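Local coordinates for Thiol:disulfide interchange protein DsbA (Pseudomonas aeruginosa, PDB 4ZL8) that probably takes part in disulfide-bond formation in the periplasm by passing its own redox-active disulfide to other proteins, at residues A[25-30]-A[156-161]; A[92-97]-A[113-118]. The protein carries 1 engineered substitution. All coordinates share one frame; numbering follows the deposited sequence.

Contact 1: residues A[25-30]-A[156-161]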
ATOM      1  N   GLY A  25      16.034  -9.610   1.651  1.00 11.82           N
ATOM      2  CA  GLY A  25      16.529 -10.352   0.515  1.00 10.37           C
ATOM      3  C   GLY A  25      15.870  -9.989  -0.789  1.00 12.64           C
ATOM      4  O   GLY A  25      16.377 -10.333  -1.852  1.00 13.02           O
ATOM      5  N   LYS A  26      14.722  -9.323  -0.716  1.00 11.00           N
ATOM      6  CA  LYS A  26      14.068  -8.791  -1.898  1.00 10.35           C
ATOM      7  C   LYS A  26      14.075  -7.290  -1.883  1.00  9.76           C
ATOM      8  O   LYS A  26      14.079  -6.660  -0.823  1.00 11.48           O
ATOM      9  CB  LYS A  26      12.636  -9.291  -2.008  1.00 12.09           C
ATOM     10  CG  LYS A  26      12.576 -10.787  -2.257  1.00 15.83           C
ATOM     11  CD  LYS A  26      11.195 -11.269  -2.643  1.00 20.28           C
ATOM     12  CE  LYS A  26      11.256 -12.728  -3.052  1.00 20.03           C
ATOM     13  NZ  LYS A  26       9.904 -13.225  -3.421  1.00 30.67           N
ATOM     14  N   ILE A  27      14.075  -6.717  -3.079  1.00  9.67           N
ATOM     15  CA  ILE A  27      13.991  -5.285  -3.227  1.00  9.72           C
ATOM     16  C   ILE A  27      12.544  -4.877  -3.020  1.00 10.08           C
ATOM     17  O   ILE A  27      11.663  -5.271  -3.784  1.00 10.85           O
ATOM     18  CB  ILE A  27      14.484  -4.837  -4.600  1.00  9.68           C
ATOM     19  CG1 ILE A  27      15.931  -5.291  -4.814  1.00 11.96           C
ATOM     20  CG2 ILE A  27      14.329  -3.330  -4.748  1.00 10.16           C
ATOM     21  CD1 ILE A  27      16.373  -5.236  -6.257  1.00 12.47           C
ATOM     22  N   GLU A  28      12.293  -4.143  -1.947  1.00  9.29           N
ATOM     23  CA  GLU A  28      10.925  -3.784  -1.605  1.00  8.95           C
ATOM     24  C   GLU A  28      10.391  -2.611  -2.435  1.00  8.17           C
ATOM     25  O   GLU A  28      11.111  -1.660  -2.709  1.00  8.95           O
ATOM     26  CB  GLU A  28      10.864  -3.422  -0.123  1.00  9.53           C
ATOM     27  CG  GLU A  28       9.461  -3.513   0.463  1.00  9.47           C
ATOM     28  CD  GLU A  28       9.378  -2.999   1.893  1.00 10.12           C
ATOM     29  OE1 GLU A  28       9.998  -1.956   2.186  1.00 10.17           O
ATOM     30  OE2 GLU A  28       8.716  -3.671   2.711  1.00 11.60           O
ATOM     31  N   VAL A  29       9.113  -2.700  -2.793  1.00  8.64           N
ATOM     32  CA  VAL A  29       8.397  -1.553  -3.345  1.00  9.21           C
ATOM     33  C   VAL A  29       7.111  -1.404  -2.559  1.00  8.69           C
ATOM     34  O   VAL A  29       6.281  -2.310  -2.568  1.00 10.03           O
ATOM     35  CB  VAL A  29       8.051  -1.744  -4.821  1.00  9.41           C
ATOM     36  CG1 VAL A  29       7.283  -0.538  -5.343  1.00 10.88           C
ATOM     37  CG2 VAL A  29       9.319  -1.981  -5.649  1.00 11.98           C
ATOM     38  N   VAL A  30       6.968  -0.293  -1.845  1.00  7.80           N
ATOM     39  CA  VAL A  30       5.769  -0.018  -1.054  1.00  8.81           C
ATOM     40  C   VAL A  30       4.958   1.099  -1.688  1.00  8.14           C
ATOM     41  O   VAL A  30       5.506   2.150  -2.016  1.00  9.08           O
ATOM     42  CB  VAL A  30       6.169   0.436   0.360  1.00  9.72           C
ATOM     43  CG1 VAL A  30       4.922   0.800   1.170  1.00 11.73           C
ATOM     44  CG2 VAL A  30       6.967  -0.636   1.083  1.00 10.43           C
ATOM     45  N   MET A 156       5.220   6.332  -2.885  1.00  8.97           N
ATOM     46  CA  MET A 156       6.021   5.134  -3.097  1.00  8.90           C
ATOM     47  C   MET A 156       7.292   5.203  -2.254  1.00  8.91           C
ATOM     48  O   MET A 156       7.890   6.271  -2.087  1.00  9.00           O
ATOM     49  CB  MET A 156       6.465   5.055  -4.553  1.00 10.42           C
ATOM     50  CG  MET A 156       5.353   5.111  -5.575  1.00 10.42           C
ATOM     51  SD  MET A 156       4.134   3.792  -5.399  1.00 12.15           S
ATOM     52  CE  MET A 156       5.127   2.341  -5.553  1.00 13.77           C
ATOM     53  N   VAL A 157       7.702   4.042  -1.738  1.00  8.98           N
ATOM     54  CA  VAL A 157       9.009   3.900  -1.102  1.00  9.29           C
ATOM     55  C   VAL A 157       9.675   2.648  -1.645  1.00  9.27           C
ATOM     56  O   VAL A 157       9.104   1.555  -1.602  1.00 10.11           O
ATOM     57  CB  VAL A 157       8.951   3.837   0.456  1.00  9.36           C
ATOM     58  CG1 VAL A 157      10.358   3.715   1.029  1.00 10.60           C
ATOM     59  CG2 VAL A 157       8.237   5.051   1.026  1.00  9.48           C
ATOM     60  N   VAL A 158      10.879   2.824  -2.180  1.00  8.41           N
ATOM     61  CA  VAL A 158      11.663   1.705  -2.687  1.00  8.62           C
ATOM     62  C   VAL A 158      12.791   1.341  -1.742  1.00  9.54           C
ATOM     63  O   VAL A 158      13.594   2.208  -1.330  1.00  9.47           O
ATOM     64  CB  VAL A 158      12.199   1.985  -4.100  1.00  9.60           C
ATOM     65  CG1 VAL A 158      13.189   0.934  -4.552  1.00  9.82           C
ATOM     66  CG2 VAL A 158      11.038   2.028  -5.083  1.00 10.63           C
ATOM     67  N   ASN A 159      12.807   0.051  -1.404  1.00  9.03           N
ATOM     68  CA  ASN A 159      13.802  -0.606  -0.560  1.00 10.80           C
ATOM     69  C   ASN A 159      14.096   0.097   0.759  1.00 10.04           C
ATOM     70  O   ASN A 159      15.206   0.054   1.279  1.00 10.84           O
ATOM     71  CB  ASN A 159      15.102  -0.881  -1.325  1.00 10.18           C
ATOM     72  CG  ASN A 159      15.618  -2.268  -1.085  1.00 10.51           C
ATOM     73  OD1 ASN A 159      14.861  -3.167  -0.715  1.00 11.38           O
ATOM     74  ND2 ASN A 159      16.922  -2.450  -1.274  1.00 13.71           N
ATOM     75  N   GLY A 160      13.062   0.710   1.321  1.00  9.74           N
ATOM     76  CA  GLY A 160      13.179   1.384   2.605  1.00 10.03           C
ATOM     77  C   GLY A 160      14.041   2.637   2.554  1.00 10.12           C
ATOM     78  O   GLY A 160      14.410   3.180   3.584  1.00 11.54           O
ATOM     79  N   LYS A 161      14.355   3.086   1.338  1.00 10.02           N
ATOM     80  CA  LYS A 161      15.416   4.070   1.130  1.00 12.00           C
ATOM     81  C   LYS A 161      14.998   5.297   0.325  1.00 11.07           C
ATOM     82  O   LYS A 161      15.593   6.356   0.511  1.00 12.85           O
ATOM     83  CB  LYS A 161      16.605   3.407   0.390  1.00 14.57           C
ATOM     84  CG  LYS A 161      17.446   2.492   1.250  1.00 23.89           C
ATOM     85  CD  LYS A 161      18.541   1.829   0.420  1.00 22.90           C
ATOM     86  CE  LYS A 161      19.099   0.610   1.130  1.00 30.98           C
ATOM     87  NZ  LYS A 161      19.985  -0.219   0.271  1.00 28.06           N
TER
HETATM   88  O   HOH W   1      16.517  -5.429   0.031  1.00 28.43           O
HETATM   89  O   HOH W   2      10.407   0.211   0.640  1.00 11.21           O

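Contact 2: residues A[92-97]-A[113-118]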
ATOM      1  N   ASN A  92      -9.892  -4.905  -6.129  1.00 13.86           N
ATOM      2  CA  ASN A  92     -10.547  -4.026  -7.093  1.00 15.63           C
ATOM      3  C   ASN A  92     -11.973  -3.750  -6.623  1.00 15.21           C
ATOM      4  O   ASN A  92     -12.465  -2.624  -6.733  1.00 14.71           O
ATOM      5  CB  ASN A  92     -10.587  -4.614  -8.508  1.00 15.72           C
ATOM      6  CG  ASN A  92      -9.203  -4.813  -9.121  1.00 23.06           C
ATOM      7  OD1 ASN A  92      -8.217  -4.241  -8.677  1.00 20.71           O
ATOM      8  ND2 ASN A  92      -9.137  -5.638 -10.155  1.00 25.98           N
ATOM      9  N   ALA A  93     -12.645  -4.770  -6.102  1.00 13.92           N
ATOM     10  CA  ALA A  93     -14.025  -4.611  -5.653  1.00 14.96           C
ATOM     11  C   ALA A  93     -14.164  -3.607  -4.511  1.00 13.36           C
ATOM     12  O   ALA A  93     -15.159  -2.877  -4.459  1.00 13.99           O
ATOM     13  CB  ALA A  93     -14.609  -5.966  -5.245  1.00 16.34           C
ATOM     14  N   VAL A  94     -13.194  -3.570  -3.609  1.00 11.91           N
ATOM     15  CA  VAL A  94     -13.255  -2.623  -2.500  1.00 12.51           C
ATOM     16  C   VAL A  94     -13.108  -1.210  -3.042  1.00 11.88           C
ATOM     17  O   VAL A  94     -13.895  -0.332  -2.712  1.00 12.07           O
ATOM     18  CB  VAL A  94     -12.191  -2.923  -1.425  1.00 11.15           C
ATOM     19  CG1 VAL A  94     -12.113  -1.799  -0.405  1.00 11.66           C
ATOM     20  CG2 VAL A  94     -12.492  -4.251  -0.727  1.00 14.59           C
ATOM     21  N   PHE A  95     -12.128  -0.989  -3.906  1.00 12.14           N
ATOM     22  CA  PHE A  95     -11.986   0.311  -4.544  1.00 13.19           C
ATOM     23  C   PHE A  95     -13.264   0.698  -5.290  1.00 12.70           C
ATOM     24  O   PHE A  95     -13.696   1.866  -5.230  1.00 13.82           O
ATOM     25  CB  PHE A  95     -10.794   0.329  -5.507  1.00 13.23           C
ATOM     26  CG  PHE A  95      -9.519   0.875  -4.911  1.00 12.10           C
ATOM     27  CD1 PHE A  95      -9.429   2.206  -4.534  1.00 14.61           C
ATOM     28  CD2 PHE A  95      -8.397   0.070  -4.759  1.00 12.54           C
ATOM     29  CE1 PHE A  95      -8.271   2.725  -4.010  1.00 12.27           C
ATOM     30  CE2 PHE A  95      -7.234   0.596  -4.230  1.00 13.40           C
ATOM     31  CZ  PHE A  95      -7.165   1.912  -3.867  1.00 12.67           C
ATOM     32  N   GLU A  96     -13.863  -0.234  -6.027  1.00 13.40           N
ATOM     33  CA  GLU A  96     -15.033   0.093  -6.822  1.00 14.62           C
ATOM     34  C   GLU A  96     -16.233   0.398  -5.906  1.00 14.08           C
ATOM     35  O   GLU A  96     -17.023   1.311  -6.191  1.00 15.88           O
ATOM     36  CB  GLU A  96     -15.355  -1.032  -7.818  1.00 21.18           C
ATOM     37  CG  GLU A  96     -16.142  -0.572  -9.037  1.00 29.51           C
ATOM     38  CD  GLU A  96     -15.310   0.220 -10.069  1.00 38.28           C
ATOM     39  OE1 GLU A  96     -14.111   0.544  -9.834  1.00 28.12           O
ATOM     40  OE2 GLU A  96     -15.873   0.528 -11.138  1.00 48.62           O
ATOM     41  N   ALA A  97     -16.357  -0.344  -4.813  1.00 14.04           N
ATOM     42  CA  ALA A  97     -17.471  -0.112  -3.877  1.00 15.66           C
ATOM     43  C   ALA A  97     -17.429   1.321  -3.330  1.00 14.30           C
ATOM     44  O   ALA A  97     -18.436   2.013  -3.261  1.00 15.30           O
ATOM     45  CB  ALA A  97     -17.415  -1.100  -2.739  1.00 15.59           C
ATOM     46  N   ASP A 113     -20.602  -7.277   5.687  1.00 15.26           N
ATOM     47  CA  ASP A 113     -21.777  -7.498   4.862  1.00 16.11           C
ATOM     48  C   ASP A 113     -21.429  -7.334   3.379  1.00 18.40           C
ATOM     49  O   ASP A 113     -21.826  -8.143   2.542  1.00 18.19           O
ATOM     50  CB  ASP A 113     -22.896  -6.545   5.276  1.00 18.93           C
ATOM     51  CG  ASP A 113     -23.536  -6.943   6.586  1.00 25.87           C
ATOM     52  OD1 ASP A 113     -23.282  -8.076   7.049  1.00 26.39           O
ATOM     53  OD2 ASP A 113     -24.296  -6.125   7.153  1.00 28.02           O
ATOM     54  N   PHE A 114     -20.675  -6.296   3.059  1.00 14.93           N
ATOM     55  CA  PHE A 114     -20.228  -6.106   1.688  1.00 14.43           C
ATOM     56  C   PHE A 114     -19.323  -7.253   1.249  1.00 13.97           C
ATOM     57  O   PHE A 114     -19.496  -7.813   0.157  1.00 15.01           O
ATOM     58  CB  PHE A 114     -19.466  -4.786   1.538  1.00 14.44           C
ATOM     59  CG  PHE A 114     -18.711  -4.687   0.241  1.00 14.73           C
ATOM     60  CD1 PHE A 114     -19.384  -4.512  -0.942  1.00 16.10           C
ATOM     61  CD2 PHE A 114     -17.340  -4.828   0.203  1.00 15.30           C
ATOM     62  CE1 PHE A 114     -18.693  -4.466  -2.138  1.00 16.69           C
ATOM     63  CE2 PHE A 114     -16.657  -4.777  -1.000  1.00 16.14           C
ATOM     64  CZ  PHE A 114     -17.328  -4.597  -2.151  1.00 16.26           C
ATOM     65  N   LEU A 115     -18.343  -7.575   2.074  1.00 12.57           N
ATOM     66  CA  LEU A 115     -17.328  -8.555   1.714  1.00 12.21           C
ATOM     67  C   LEU A 115     -17.920  -9.955   1.592  1.00 14.35           C
ATOM     68  O   LEU A 115     -17.440 -10.757   0.798  1.00 14.58           O
ATOM     69  CB  LEU A 115     -16.181  -8.507   2.710  1.00 11.49           C
ATOM     70  CG  LEU A 115     -15.344  -7.227   2.662  1.00 12.98           C
ATOM     71  CD1 LEU A 115     -14.499  -7.147   3.921  1.00 11.95           C
ATOM     72  CD2 LEU A 115     -14.490  -7.176   1.380  1.00 14.14           C
ATOM     73  N   ALA A 116     -18.987 -10.249   2.336  1.00 14.18           N
ATOM     74  CA  ALA A 116     -19.684 -11.521   2.200  1.00 14.00           C
ATOM     75  C   ALA A 116     -20.165 -11.711   0.767  1.00 14.26           C
ATOM     76  O   ALA A 116     -20.157 -12.825   0.222  1.00 15.03           O
ATOM     77  CB  ALA A 116     -20.868 -11.604   3.184  1.00 18.07           C
ATOM     78  N   GLY A 117     -20.624 -10.631   0.148  1.00 14.20           N
ATOM     79  CA  GLY A 117     -21.059 -10.666  -1.230  1.00 15.36           C
ATOM     80  C   GLY A 117     -19.948 -11.026  -2.201  1.00 15.00           C
ATOM     81  O   GLY A 117     -20.219 -11.440  -3.333  1.00 16.29           O
ATOM     82  N   LYS A 118     -18.714 -10.849  -1.741  1.00 14.00           N
ATOM     83  CA  LYS A 118     -17.533 -11.153  -2.540  0.54 15.73           C
ATOM     84  C   LYS A 118     -16.874 -12.461  -2.091  1.00 17.32           C
ATOM     85  O   LYS A 118     -15.754 -12.769  -2.510  1.00 17.89           O
ATOM     86  CB  LYS A 118     -16.539  -9.989  -2.465  0.54 16.16           C
ATOM     87  CG  LYS A 118     -17.134  -8.647  -2.887  0.54 16.69           C
ATOM     88  CD  LYS A 118     -17.664  -8.667  -4.302  0.54 21.39           C
ATOM     89  CE  LYS A 118     -18.310  -7.334  -4.696  0.54 18.16           C
ATOM     90  NZ  LYS A 118     -18.700  -7.312  -6.130  0.54 28.60           N
TER

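Contact 1: residues A[25-30]-A[156-161]
Asn-159 N donates to Glu-28 O at 2.7 Å, and Val-30 and Val-157 bond to each other through both N and O, which ties strand 27-30 to strand 156-158 antiparallel at 173°. Beyond the last strand residue, the Asn-159 side chain takes over the backbone's role: its OD1 accepts Glu-28 N at 3.0 Å, with the donor 39° above the carboxamide plane. Water 1 also donates to OD1 and bridges it to Lys-26 O, while ND2 goes the other way, to Glu-186 on helix 172-188. Water 2 joins Glu-28 OE1 to Gly-160 N; OE2 bonds Ser-22.

Met-156 can be traced from its CB, which stands 4.0 Å from Val-30 O; the chain then bends twice, at chi2 and chi3, which brings SD back to 4.0 Å from that same oxygen. The tip, CE, ends 3.6 Å from Val-30 O and 3.6 Å from Val-29 CG1, on the face where Val-29 and Val-158 meet helix 172-188. Val-30 and Val-157 face Tyr-148 of helix 132-148 instead. This antiparallel pairing joins the beta-alpha-beta and beta-beta-alpha halves of the thioredoxin fold.

Contact 2: residues A[92-97]-A[113-118]
Ala-97 CB sits 3.5 Å from Phe-114 CZ, the closest side-chain approach between residues 92-97 of helix 87-99 and residues 113-118, which begin on helix 108-116. Both helices belong to the helical domain that DsbA proteins carry inserted in their thioredoxin fold. With CG anti to the backbone N (chi1 167°), the phenyl ring projects toward helix 87-99 and its tip lands between Ala-93 and Ala-97, one helical turn apart. These small methyls let the ring come close to the backbone. Val-94 CG2 meets the ring at its edge, near the ring plane, 4.2 Å from CE2. The same methyl also touches Leu-115 CD2 at 4.1 Å, where the two branched side chains cross, so Val-94 is in contact with two successive residues of the opposing helix.

Farther out, Lys-103 and Leu-105 of the connecting loop pack on Phe-114, and Leu-115 rests on Leu-81 and Val-120. Val-94 is backed by Met-77 of helix 70-84 and by Tyr-35. No hydrogen bond spans the two segments; the packing is apolar and partly buried. Ala-93 O lies 3.6 Å from Phe-114 CZ, obliquely placed to the ring, while accepting its own helical bond from Ala-97 N at 2.8 Å.

Overall arrangement
Contact 1 belongs to the thioredoxin core and contact 2 to the helical domain, on opposite sides of the chain's centre. Their centres are 29 Å apart and their nearest atoms about 12 Å, so they do not touch. Along the chain, contact 2 is nested inside the loop that contact 1 closes. The redox-active pair predicted at Cys-37 and Cys-40 relates to both: strand 27-33, paired in contact 1, leads into the CxxC segment at the start of helix 38-52. Helix 87-99 also reaches that neighbourhood, with Phe-95 edge-to-face with Tyr-35 and Glu-96 OE1 hydrogen-bonded to Tyr-41 OH.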